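Local coordinates for beta-galactosidase (Trichoderma reesei, PDB 3OG2), which probably hydrolyses terminal non-reducing beta-D-galactose residues from beta-D-galactosides, as a glycoside hydrolase of family 35, at residues A[713-718]-A[802-807]; A[719-724]-A[774-779]; A[742-747]-A[765-770]. All coordinates share one frame; numbering follows the deposited sequence.

Contact 1: A[713-718]-A[802-807]; sequences LLFRGR and RGILDY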
loop_
_atom_site.group_PDB
_atom_site.type_symbol
_atom_site.label_atom_id
_atom_site.label_comp_id
_atom_site.label_asym_id
_atom_site.label_seq_id
_atom_site.Cartn_x
_atom_site.Cartn_y
_atom_site.Cartn_z
ATOM N N LEU A 713 17.848 -5.322 -20.692
ATOM C CA LEU A 713 18.804 -6.288 -21.208
ATOM C C LEU A 713 19.380 -5.826 -22.542
ATOM O O LEU A 713 18.704 -5.114 -23.308
ATOM C CB LEU A 713 18.072 -7.621 -21.460
ATOM C CG LEU A 713 17.381 -8.252 -20.253
ATOM C CD1 LEU A 713 16.694 -9.547 -20.703
ATOM C CD2 LEU A 713 18.384 -8.492 -19.123
ATOM N N LEU A 714 20.608 -6.248 -22.830
ATOM C CA LEU A 714 21.217 -6.007 -24.123
ATOM C C LEU A 714 21.738 -7.317 -24.697
ATOM O O LEU A 714 22.254 -8.145 -23.959
ATOM C CB LEU A 714 22.343 -4.986 -24.111
ATOM C CG LEU A 714 21.931 -3.532 -23.870
ATOM C CD1 LEU A 714 21.801 -3.240 -22.397
ATOM C CD2 LEU A 714 22.955 -2.584 -24.524
ATOM N N PHE A 715 21.617 -7.440 -26.003
ATOM C CA PHE A 715 22.117 -8.599 -26.725
ATOM C C PHE A 715 22.995 -8.129 -27.866
ATOM O O PHE A 715 22.679 -7.115 -28.500
ATOM C CB PHE A 715 20.984 -9.424 -27.343
ATOM C CG PHE A 715 20.027 -9.935 -26.280
ATOM C CD1 PHE A 715 18.995 -9.125 -25.771
ATOM C CD2 PHE A 715 20.188 -11.205 -25.778
ATOM C CE1 PHE A 715 18.208 -9.612 -24.732
ATOM C CE2 PHE A 715 19.395 -11.756 -24.773
ATOM C CZ PHE A 715 18.419 -10.921 -24.271
ATOM N N ARG A 716 24.065 -8.856 -28.137
ATOM C CA ARG A 716 24.941 -8.513 -29.283
ATOM C C ARG A 716 25.082 -9.774 -30.132
ATOM O O ARG A 716 25.546 -10.809 -29.617
ATOM C CB ARG A 716 26.318 -8.022 -28.804
ATOM C CG ARG A 716 26.139 -6.624 -28.214
ATOM C CD ARG A 716 27.394 -6.097 -27.648
ATOM N NE ARG A 716 28.556 -5.994 -28.510
ATOM C CZ ARG A 716 28.784 -4.993 -29.348
ATOM N NH1 ARG A 716 27.836 -4.052 -29.516
ATOM N NH2 ARG A 716 29.908 -4.871 -30.049
ATOM N N GLY A 717 24.605 -9.679 -31.357
ATOM C CA GLY A 717 24.624 -10.816 -32.244
ATOM C C GLY A 717 25.572 -10.611 -33.420
ATOM O O GLY A 717 25.390 -9.661 -34.214
ATOM N N ARG A 718 26.573 -11.481 -33.547
ATOM C CA ARG A 718 27.535 -11.404 -34.639
ATOM C C ARG A 718 27.104 -12.294 -35.808
ATOM O O ARG A 718 26.745 -13.471 -35.579
ATOM C CB ARG A 718 28.893 -11.911 -34.170
ATOM C CG ARG A 718 29.693 -10.899 -33.384
ATOM C CD ARG A 718 30.855 -11.580 -32.689
ATOM N NE ARG A 718 31.834 -10.680 -32.094
ATOM C CZ ARG A 718 31.673 -9.980 -30.992
ATOM N NH1 ARG A 718 30.515 -10.047 -30.302
ATOM N NH2 ARG A 718 32.663 -9.191 -30.548
ATOM N N ARG A 802 12.402 -12.934 -20.536
ATOM C CA ARG A 802 12.687 -11.569 -21.016
ATOM C C ARG A 802 13.857 -11.671 -21.950
ATOM O O ARG A 802 14.873 -12.339 -21.607
ATOM C CB ARG A 802 13.035 -10.629 -19.869
ATOM C CG ARG A 802 11.888 -10.600 -18.837
ATOM C CD ARG A 802 10.707 -9.836 -19.410
ATOM N NE ARG A 802 9.545 -9.698 -18.541
ATOM C CZ ARG A 802 8.392 -10.367 -18.749
ATOM N NH1 ARG A 802 8.269 -11.269 -19.714
ATOM N NH2 ARG A 802 7.384 -10.098 -17.939
ATOM N N GLY A 803 13.788 -11.026 -23.125
ATOM C CA GLY A 803 14.897 -11.062 -24.053
ATOM C C GLY A 803 14.355 -11.367 -25.443
ATOM O O GLY A 803 13.370 -10.757 -25.905
ATOM N N ILE A 804 15.038 -12.267 -26.130
ATOM C CA ILE A 804 14.702 -12.598 -27.520
ATOM C C ILE A 804 14.088 -13.983 -27.521
ATOM O O ILE A 804 14.716 -14.954 -27.128
ATOM C CB ILE A 804 15.939 -12.521 -28.429
ATOM C CG1 ILE A 804 16.480 -11.069 -28.457
ATOM C CG2 ILE A 804 15.642 -13.043 -29.836
ATOM C CD1 ILE A 804 17.867 -10.940 -29.043
ATOM N N LEU A 805 12.820 -14.052 -27.953
ATOM C CA LEU A 805 12.104 -15.333 -28.019
ATOM C C LEU A 805 12.449 -16.087 -29.274
ATOM O O LEU A 805 12.357 -17.329 -29.278
ATOM C CB LEU A 805 10.578 -15.043 -28.064
ATOM C CG LEU A 805 10.031 -14.337 -26.844
ATOM C CD1 LEU A 805 8.523 -14.156 -26.999
ATOM C CD2 LEU A 805 10.360 -15.132 -25.598
ATOM N N ASP A 806 12.713 -15.400 -30.378
ATOM C CA ASP A 806 12.923 -16.081 -31.647
ATOM C C ASP A 806 13.560 -15.075 -32.574
ATOM O O ASP A 806 13.446 -13.847 -32.392
ATOM C CB ASP A 806 11.591 -16.534 -32.277
ATOM C CG ASP A 806 11.749 -17.636 -33.297
ATOM O OD1 ASP A 806 12.892 -18.087 -33.531
ATOM O OD2 ASP A 806 10.719 -18.085 -33.828
ATOM N N TYR A 807 14.236 -15.550 -33.598
ATOM C CA TYR A 807 14.770 -14.704 -34.650
ATOM C C TYR A 807 15.018 -15.552 -35.890
ATOM O O TYR A 807 15.136 -16.756 -35.823
ATOM C CB TYR A 807 16.083 -14.037 -34.214
ATOM C CG TYR A 807 17.237 -14.973 -33.986
ATOM C CD1 TYR A 807 18.135 -15.336 -35.019
ATOM C CD2 TYR A 807 17.466 -15.515 -32.727
ATOM C CE1 TYR A 807 19.189 -16.197 -34.833
ATOM C CE2 TYR A 807 18.531 -16.377 -32.501
ATOM C CZ TYR A 807 19.360 -16.708 -33.547
ATOM O OH TYR A 807 20.417 -17.537 -33.301
#
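With CG of Phe715 (chi1 -60°) and CG1 of Ile804 (chi1 -63°) both anti to their own carbonyl carbons, Phe715 and Ile804 slide past each other in opposite directions. The CD1 methyl of Ile804 settles over one face of the Phe715 ring, 4.0 Å from its centroid, as a CH-pi contact. At the far end of the ring, Phe715 CZ comes obliquely to within 3.5 Å of Gly803 CA. A side chain at Gly803 would run into this ring atom, and the backbone angles there would also press a CB against the preceding carbonyl oxygen. Strands 713-720 and 803-811 belong to different antiparallel sheets, stacked as in a beta sandwich; the axes of the short segments come within 8.1 Å of each other at 56°, and no hydrogen bond joins them. Leu713 packs beside Phe715: its CD1 lies against the backbone of Arg802, 3.5 Å from Arg802 O, and 3.9 Å from Arg802 CB. The chain of Arg802 bends at chi2 and leads away, and its NH2 is hydrogen-bonded to Gly786 O and salt-bridged to Asp788. Leu823 packs on Phe715, while Leu730 and Trp821 touch Ile804.

Contact 2: A[719-724]-A[774-779]; sequences FTARTA and RRYILT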
loop_
_atom_site.group_PDB
_atom_site.type_symbol
_atom_site.label_atom_id
_atom_site.label_comp_id
_atom_site.label_asym_id
_atom_site.label_seq_id
_atom_site.Cartn_x
_atom_site.Cartn_y
_atom_site.Cartn_z
ATOM N N PHE A 719 27.198 -11.780 -37.018
ATOM C CA PHE A 719 26.993 -12.626 -38.178
ATOM C C PHE A 719 27.936 -12.187 -39.297
ATOM O O PHE A 719 28.426 -11.030 -39.280
ATOM C CB PHE A 719 25.535 -12.573 -38.683
ATOM C CG PHE A 719 25.077 -11.244 -39.277
ATOM C CD1 PHE A 719 24.469 -10.283 -38.445
ATOM C CD2 PHE A 719 25.227 -10.972 -40.640
ATOM C CE1 PHE A 719 24.037 -9.084 -39.039
ATOM C CE2 PHE A 719 24.827 -9.787 -41.204
ATOM C CZ PHE A 719 24.199 -8.835 -40.394
ATOM N N THR A 720 28.136 -13.070 -40.270
ATOM C CA THR A 720 28.891 -12.698 -41.484
ATOM C C THR A 720 27.936 -12.519 -42.616
ATOM O O THR A 720 27.115 -13.386 -42.877
ATOM C CB THR A 720 29.873 -13.864 -41.770
ATOM O OG1 THR A 720 30.759 -13.979 -40.642
ATOM C CG2 THR A 720 30.627 -13.505 -43.052
ATOM N N ALA A 721 27.979 -11.363 -43.279
ATOM C CA ALA A 721 27.021 -11.138 -44.347
ATOM C C ALA A 721 27.223 -12.129 -45.469
ATOM O O ALA A 721 28.358 -12.302 -45.956
ATOM C CB ALA A 721 27.107 -9.695 -44.860
ATOM N N ARG A 722 26.120 -12.721 -45.933
ATOM C CA ARG A 722 26.139 -13.612 -47.091
ATOM C C ARG A 722 25.707 -12.920 -48.356
ATOM O O ARG A 722 26.222 -13.230 -49.437
ATOM C CB ARG A 722 25.247 -14.834 -46.835
ATOM C CG ARG A 722 25.960 -15.653 -45.731
ATOM C CD ARG A 722 26.186 -17.068 -46.258
ATOM N NE ARG A 722 25.812 -17.997 -45.174
ATOM C CZ ARG A 722 24.741 -18.764 -45.334
ATOM N NH1 ARG A 722 24.082 -18.642 -46.480
ATOM N NH2 ARG A 722 24.359 -19.608 -44.398
ATOM N N THR A 723 24.759 -12.008 -48.258
ATOM C CA THR A 723 24.324 -11.168 -49.376
ATOM C C THR A 723 24.253 -9.698 -48.934
ATOM O O THR A 723 24.290 -9.409 -47.754
ATOM C CB THR A 723 22.968 -11.625 -49.923
ATOM O OG1 THR A 723 21.988 -11.662 -48.867
ATOM C CG2 THR A 723 23.072 -13.055 -50.461
ATOM N N ALA A 724 24.209 -8.816 -49.920
ATOM C CA ALA A 724 24.221 -7.402 -49.579
ATOM C C ALA A 724 22.953 -6.973 -48.852
ATOM O O ALA A 724 22.979 -6.024 -48.089
ATOM C CB ALA A 724 24.417 -6.611 -50.857
ATOM N N ARG A 774 31.814 -9.734 -44.659
ATOM C CA ARG A 774 32.215 -8.917 -43.517
ATOM C C ARG A 774 31.379 -9.300 -42.324
ATOM O O ARG A 774 30.210 -9.684 -42.471
ATOM C CB ARG A 774 32.034 -7.437 -43.899
ATOM C CG ARG A 774 32.491 -6.464 -42.837
ATOM C CD ARG A 774 32.402 -5.016 -43.333
ATOM N NE ARG A 774 33.416 -4.817 -44.401
ATOM C CZ ARG A 774 33.741 -3.579 -44.805
ATOM N NH1 ARG A 774 33.123 -2.539 -44.256
ATOM N NH2 ARG A 774 34.627 -3.276 -45.732
ATOM N N ARG A 775 31.936 -9.216 -41.139
ATOM C CA ARG A 775 31.219 -9.445 -39.901
ATOM C C ARG A 775 30.538 -8.159 -39.444
ATOM O O ARG A 775 31.090 -7.055 -39.482
ATOM C CB ARG A 775 32.217 -9.876 -38.826
ATOM C CG ARG A 775 31.456 -10.236 -37.523
ATOM C CD ARG A 775 32.387 -11.003 -36.601
ATOM N NE ARG A 775 32.189 -12.450 -36.672
ATOM C CZ ARG A 775 32.867 -13.320 -35.914
ATOM N NH1 ARG A 775 33.771 -12.863 -35.050
ATOM N NH2 ARG A 775 32.669 -14.630 -35.994
ATOM N N TYR A 776 29.310 -8.324 -39.008
ATOM C CA TYR A 776 28.477 -7.281 -38.466
ATOM C C TYR A 776 27.984 -7.643 -37.073
ATOM O O TYR A 776 27.910 -8.835 -36.750
ATOM C CB TYR A 776 27.193 -7.101 -39.369
ATOM C CG TYR A 776 27.609 -6.437 -40.664
ATOM C CD1 TYR A 776 28.053 -7.228 -41.739
ATOM C CD2 TYR A 776 27.556 -5.061 -40.818
ATOM C CE1 TYR A 776 28.432 -6.630 -42.940
ATOM C CE2 TYR A 776 27.955 -4.447 -42.001
ATOM C CZ TYR A 776 28.392 -5.249 -43.056
ATOM O OH TYR A 776 28.802 -4.680 -44.222
ATOM N N ILE A 777 27.653 -6.631 -36.292
ATOM C CA ILE A 777 27.145 -6.897 -34.938
ATOM C C ILE A 777 25.800 -6.196 -34.749
ATOM O O ILE A 777 25.743 -4.963 -34.877
ATOM C CB ILE A 777 28.140 -6.445 -33.829
ATOM C CG1 ILE A 777 29.480 -7.128 -34.019
ATOM C CG2 ILE A 777 27.531 -6.738 -32.476
ATOM C CD1 ILE A 777 30.533 -6.714 -32.977
ATOM N N LEU A 778 24.785 -6.967 -34.451
ATOM C CA LEU A 778 23.492 -6.403 -34.068
ATOM C C LEU A 778 23.511 -6.118 -32.593
ATOM O O LEU A 778 23.863 -6.968 -31.795
ATOM C CB LEU A 778 22.408 -7.437 -34.391
ATOM C CG LEU A 778 22.105 -7.593 -35.853
ATOM C CD1 LEU A 778 21.379 -8.920 -36.102
ATOM C CD2 LEU A 778 21.249 -6.435 -36.379
ATOM N N THR A 779 23.124 -4.917 -32.201
ATOM C CA THR A 779 22.921 -4.622 -30.780
ATOM C C THR A 779 21.422 -4.445 -30.588
ATOM O O THR A 779 20.800 -3.630 -31.257
ATOM C CB THR A 779 23.680 -3.350 -30.313
ATOM O OG1 THR A 779 25.088 -3.568 -30.420
ATOM C CG2 THR A 779 23.387 -3.062 -28.852
HETATM O O HOH W 1 30.363 -13.928 -37.662
#
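Phe719 lays one face of its ring over the CB of Tyr776, a CH-pi contact 3.9 Å from CB to the ring centroid, with CB nearer the rim than the centre. A chi1 of 67° sets Phe719 CG between the backbone N and the carbonyl carbon, and the ring extends from there over Tyr776. The two rings are nearly parallel, with planes at 22°, but barely overlap. Leu778 CD1 lies obliquely 4.0 Å from Phe719 CE1, and Ala721 CB packs 3.9 Å from Tyr776 CE1. An alanine in place of Phe719 would probably leave Tyr776 CB and Leu778 CD1 without the ring they pack against and open a gap between them. Strands 713-720 and 775-782 are adjacent inner strands of a five-stranded antiparallel sheet. Leu744 touches both aromatic residues on this face, Gln726 of the other sheet touches Phe719, and the Tyr776 hydroxyl is bonded to Val771 N. Phe719 and Tyr776 form a hydrogen-bonded pair, Tyr776 N to Phe719 O being 2.9 Å and nearly straight (172°), with Phe719 N bonded in return to Tyr776 O. Thr720 and Arg775 are the following non-hydrogen-bonded pair; beyond it Ala721 N binds Arg774 O at 2.9 Å. On the exposed face a water lies 3.0 Å from Thr720 OG1, but its 2.5 Å approach to Arg775 NE is too short for a bridge to be more than doubtful. The chemistry thus divides by face: Phe719, Tyr776 and Leu778 are buried and held by ring and methyl contacts, whereas Thr720 and Arg775 have no direct bond, OG1 to NE being 4.5 Å.

Contact 3: A[742-747]-A[765-770]; sequences VWLNDR and YTLDRL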
loop_
_atom_site.group_PDB
_atom_site.type_symbol
_atom_site.label_atom_id
_atom_site.label_comp_id
_atom_site.label_asym_id
_atom_site.label_seq_id
_atom_site.Cartn_x
_atom_site.Cartn_y
_atom_site.Cartn_z
ATOM N N VAL A 742 17.090 -1.588 -32.041
ATOM C CA VAL A 742 18.068 -2.411 -32.787
ATOM C C VAL A 742 19.020 -1.529 -33.592
ATOM O O VAL A 742 18.546 -0.635 -34.313
ATOM C CB VAL A 742 17.345 -3.364 -33.748
ATOM C CG1 VAL A 742 18.324 -4.212 -34.568
ATOM C CG2 VAL A 742 16.334 -4.245 -32.974
ATOM N N TRP A 743 20.308 -1.788 -33.478
ATOM C CA TRP A 743 21.342 -1.200 -34.333
ATOM C C TRP A 743 22.104 -2.302 -35.025
ATOM O O TRP A 743 22.297 -3.401 -34.463
ATOM C CB TRP A 743 22.343 -0.429 -33.449
ATOM C CG TRP A 743 21.767 0.872 -32.934
ATOM C CD1 TRP A 743 21.980 2.102 -33.502
ATOM C CD2 TRP A 743 20.937 1.073 -31.796
ATOM N NE1 TRP A 743 21.308 3.047 -32.760
ATOM C CE2 TRP A 743 20.649 2.463 -31.701
ATOM C CE3 TRP A 743 20.404 0.210 -30.834
ATOM C CZ2 TRP A 743 19.848 3.016 -30.695
ATOM C CZ3 TRP A 743 19.596 0.768 -29.816
ATOM C CH2 TRP A 743 19.337 2.148 -29.769
ATOM N N LEU A 744 22.570 -1.993 -36.206
ATOM C CA LEU A 744 23.499 -2.821 -36.987
ATOM C C LEU A 744 24.809 -2.052 -36.998
ATOM O O LEU A 744 24.869 -0.986 -37.630
ATOM C CB LEU A 744 22.944 -3.001 -38.398
ATOM C CG LEU A 744 23.892 -3.754 -39.334
ATOM C CD1 LEU A 744 23.964 -5.220 -38.938
ATOM C CD2 LEU A 744 23.432 -3.563 -40.777
ATOM N N ASN A 745 25.853 -2.538 -36.307
ATOM C CA ASN A 745 27.036 -1.731 -36.049
ATOM C C ASN A 745 26.566 -0.414 -35.431
ATOM O O ASN A 745 25.847 -0.442 -34.424
ATOM C CB ASN A 745 27.869 -1.543 -37.342
ATOM C CG ASN A 745 28.490 -2.856 -37.769
ATOM O OD1 ASN A 745 28.419 -3.915 -37.119
ATOM N ND2 ASN A 745 29.163 -2.782 -38.905
ATOM N N ASP A 746 26.911 0.735 -36.042
ATOM C CA ASP A 746 26.440 2.031 -35.484
ATOM C C ASP A 746 25.218 2.561 -36.213
ATOM O O ASP A 746 24.754 3.690 -35.958
ATOM C CB ASP A 746 27.602 3.029 -35.540
ATOM C CG ASP A 746 28.148 3.214 -36.952
ATOM O OD1 ASP A 746 27.802 2.538 -37.936
ATOM O OD2 ASP A 746 28.985 4.135 -37.092
ATOM N N ARG A 747 24.609 1.778 -37.107
ATOM C CA ARG A 747 23.437 2.203 -37.876
ATOM C C ARG A 747 22.145 1.844 -37.169
ATOM O O ARG A 747 21.876 0.691 -36.885
ATOM C CB ARG A 747 23.447 1.543 -39.275
ATOM C CG ARG A 747 22.254 2.002 -40.122
ATOM C CD ARG A 747 22.015 1.184 -41.393
ATOM N NE ARG A 747 23.197 0.759 -42.151
ATOM C CZ ARG A 747 23.207 -0.233 -43.060
ATOM N NH1 ARG A 747 22.062 -0.844 -43.283
ATOM N NH2 ARG A 747 24.305 -0.598 -43.733
ATOM N N TYR A 765 12.966 -6.425 -40.029
ATOM C CA TYR A 765 13.817 -5.353 -40.470
ATOM C C TYR A 765 14.621 -5.818 -41.667
ATOM O O TYR A 765 14.983 -6.992 -41.798
ATOM C CB TYR A 765 14.772 -4.965 -39.329
ATOM C CG TYR A 765 14.151 -4.460 -38.041
ATOM C CD1 TYR A 765 13.435 -3.249 -37.987
ATOM C CD2 TYR A 765 14.239 -5.145 -36.832
ATOM C CE1 TYR A 765 12.852 -2.759 -36.818
ATOM C CE2 TYR A 765 13.661 -4.679 -35.639
ATOM C CZ TYR A 765 12.975 -3.483 -35.639
ATOM O OH TYR A 765 12.393 -3.025 -34.453
ATOM N N THR A 766 14.959 -4.897 -42.575
ATOM C CA THR A 766 15.876 -5.193 -43.649
ATOM C C THR A 766 17.260 -4.685 -43.253
ATOM O O THR A 766 17.387 -3.528 -42.786
ATOM C CB THR A 766 15.430 -4.491 -44.944
ATOM O OG1 THR A 766 14.120 -4.995 -45.274
ATOM C CG2 THR A 766 16.363 -4.755 -46.101
ATOM N N LEU A 767 18.253 -5.531 -43.447
ATOM C CA LEU A 767 19.645 -5.135 -43.200
ATOM C C LEU A 767 20.266 -4.991 -44.596
ATOM O O LEU A 767 20.617 -5.987 -45.223
ATOM C CB LEU A 767 20.409 -6.112 -42.320
ATOM C CG LEU A 767 19.680 -6.532 -41.012
ATOM C CD1 LEU A 767 20.536 -7.592 -40.293
ATOM C CD2 LEU A 767 19.370 -5.339 -40.125
ATOM N N ASP A 768 20.357 -3.751 -45.065
ATOM C CA ASP A 768 20.781 -3.528 -46.436
ATOM C C ASP A 768 22.189 -2.988 -46.552
ATOM O O ASP A 768 22.766 -2.512 -45.549
ATOM C CB ASP A 768 19.828 -2.474 -47.036
ATOM C CG ASP A 768 19.818 -2.505 -48.549
ATOM O OD1 ASP A 768 20.279 -3.452 -49.226
ATOM O OD2 ASP A 768 19.302 -1.506 -49.104
ATOM N N ARG A 769 22.754 -3.037 -47.770
ATOM C CA ARG A 769 24.008 -2.391 -48.091
ATOM C C ARG A 769 25.157 -3.023 -47.304
ATOM O O ARG A 769 26.109 -2.343 -46.874
ATOM C CB ARG A 769 23.941 -0.885 -47.867
ATOM C CG ARG A 769 22.863 -0.291 -48.798
ATOM C CD ARG A 769 22.738 1.226 -48.652
ATOM N NE ARG A 769 22.107 1.598 -47.370
ATOM C CZ ARG A 769 22.796 2.165 -46.397
ATOM N NH1 ARG A 769 24.084 2.420 -46.543
ATOM N NH2 ARG A 769 22.196 2.477 -45.283
ATOM N N LEU A 770 25.072 -4.343 -47.142
ATOM C CA LEU A 770 26.149 -5.087 -46.440
ATOM C C LEU A 770 27.252 -5.512 -47.413
ATOM O O LEU A 770 26.966 -5.799 -48.597
ATOM C CB LEU A 770 25.593 -6.370 -45.783
ATOM C CG LEU A 770 24.326 -6.168 -44.959
ATOM C CD1 LEU A 770 23.840 -7.531 -44.461
ATOM C CD2 LEU A 770 24.555 -5.231 -43.787
HETATM O O HOH W 2 19.243 -1.394 -43.470
HETATM O O HOH W 3 26.492 0.143 -45.248
#
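The carbonyl oxygen of Asp768 is gripped end-on by both terminal nitrogens of Arg747: NH1 at 2.9 Å and NH2 at 3.1 Å from Asp768 O. This acceptor lies in the guanidinium plane, and NH2 approaches it nearly along the C=O axis, whereas NH1 is tilted from the carbonyl plane. With CG anti to the backbone N (chi1 -178°), the Arg747 chain extends from its turn toward 765-770, and a bend at chi3 precedes the guanidinium. Over one face of the guanidinium comes NH2 of Arg769, the two flat groups stacking with centres 4.1 Å apart and planes at 24°; over the opposite face, offset toward the rim, lies CD2 of Leu744. The stack brings like charges together, and the carbonyl grip probably offsets part of the cost. One water accepts weakly from Arg747 NH1 and also joins Thr766 O and Asp768 N; a second links NH2, again weakly, to Arg769 O. The carboxylate of Asp768 points elsewhere, to a salt bridge with Arg725. Next to the guanidinium, Leu744 CD2 meets Leu770 CD2 at 3.6 Å and Leu767 CB at 4.2 Å; farther along the strands, Val742 CG2 lies obliquely 3.8 Å from Tyr765 CE2. Leu744 to Arg747 form a type II' turn, closed by backbone bonds in both directions, so this is a beta hairpin of one sheet packing its apolar side on the edge strand 760-767 of another, as in a beta sandwich.

All three contacts belong to one all-beta region far from the annotated galactose site. Contacts 1 and 3 join its two antiparallel sheets, with side chains filling the space between them, whereas contact 2 pairs neighbouring strands 713-720 and 775-782 within one sheet. Contact 1 is buried and has no hydrogen bond across it. Contacts 2 and 3 are partly buried: contact 2 is held by regular backbone bonds, contact 3 by an arginine grip on a carbonyl, and both have waters at their polar edge. Strand 713-720 serves both contacts 1 and 2, and Gly717 O probably bonds to Leu778 N. Contacts 2 and 3 meet through probable bonds from Asn745 N to Ile777 O and Thr779 N to Trp743 O.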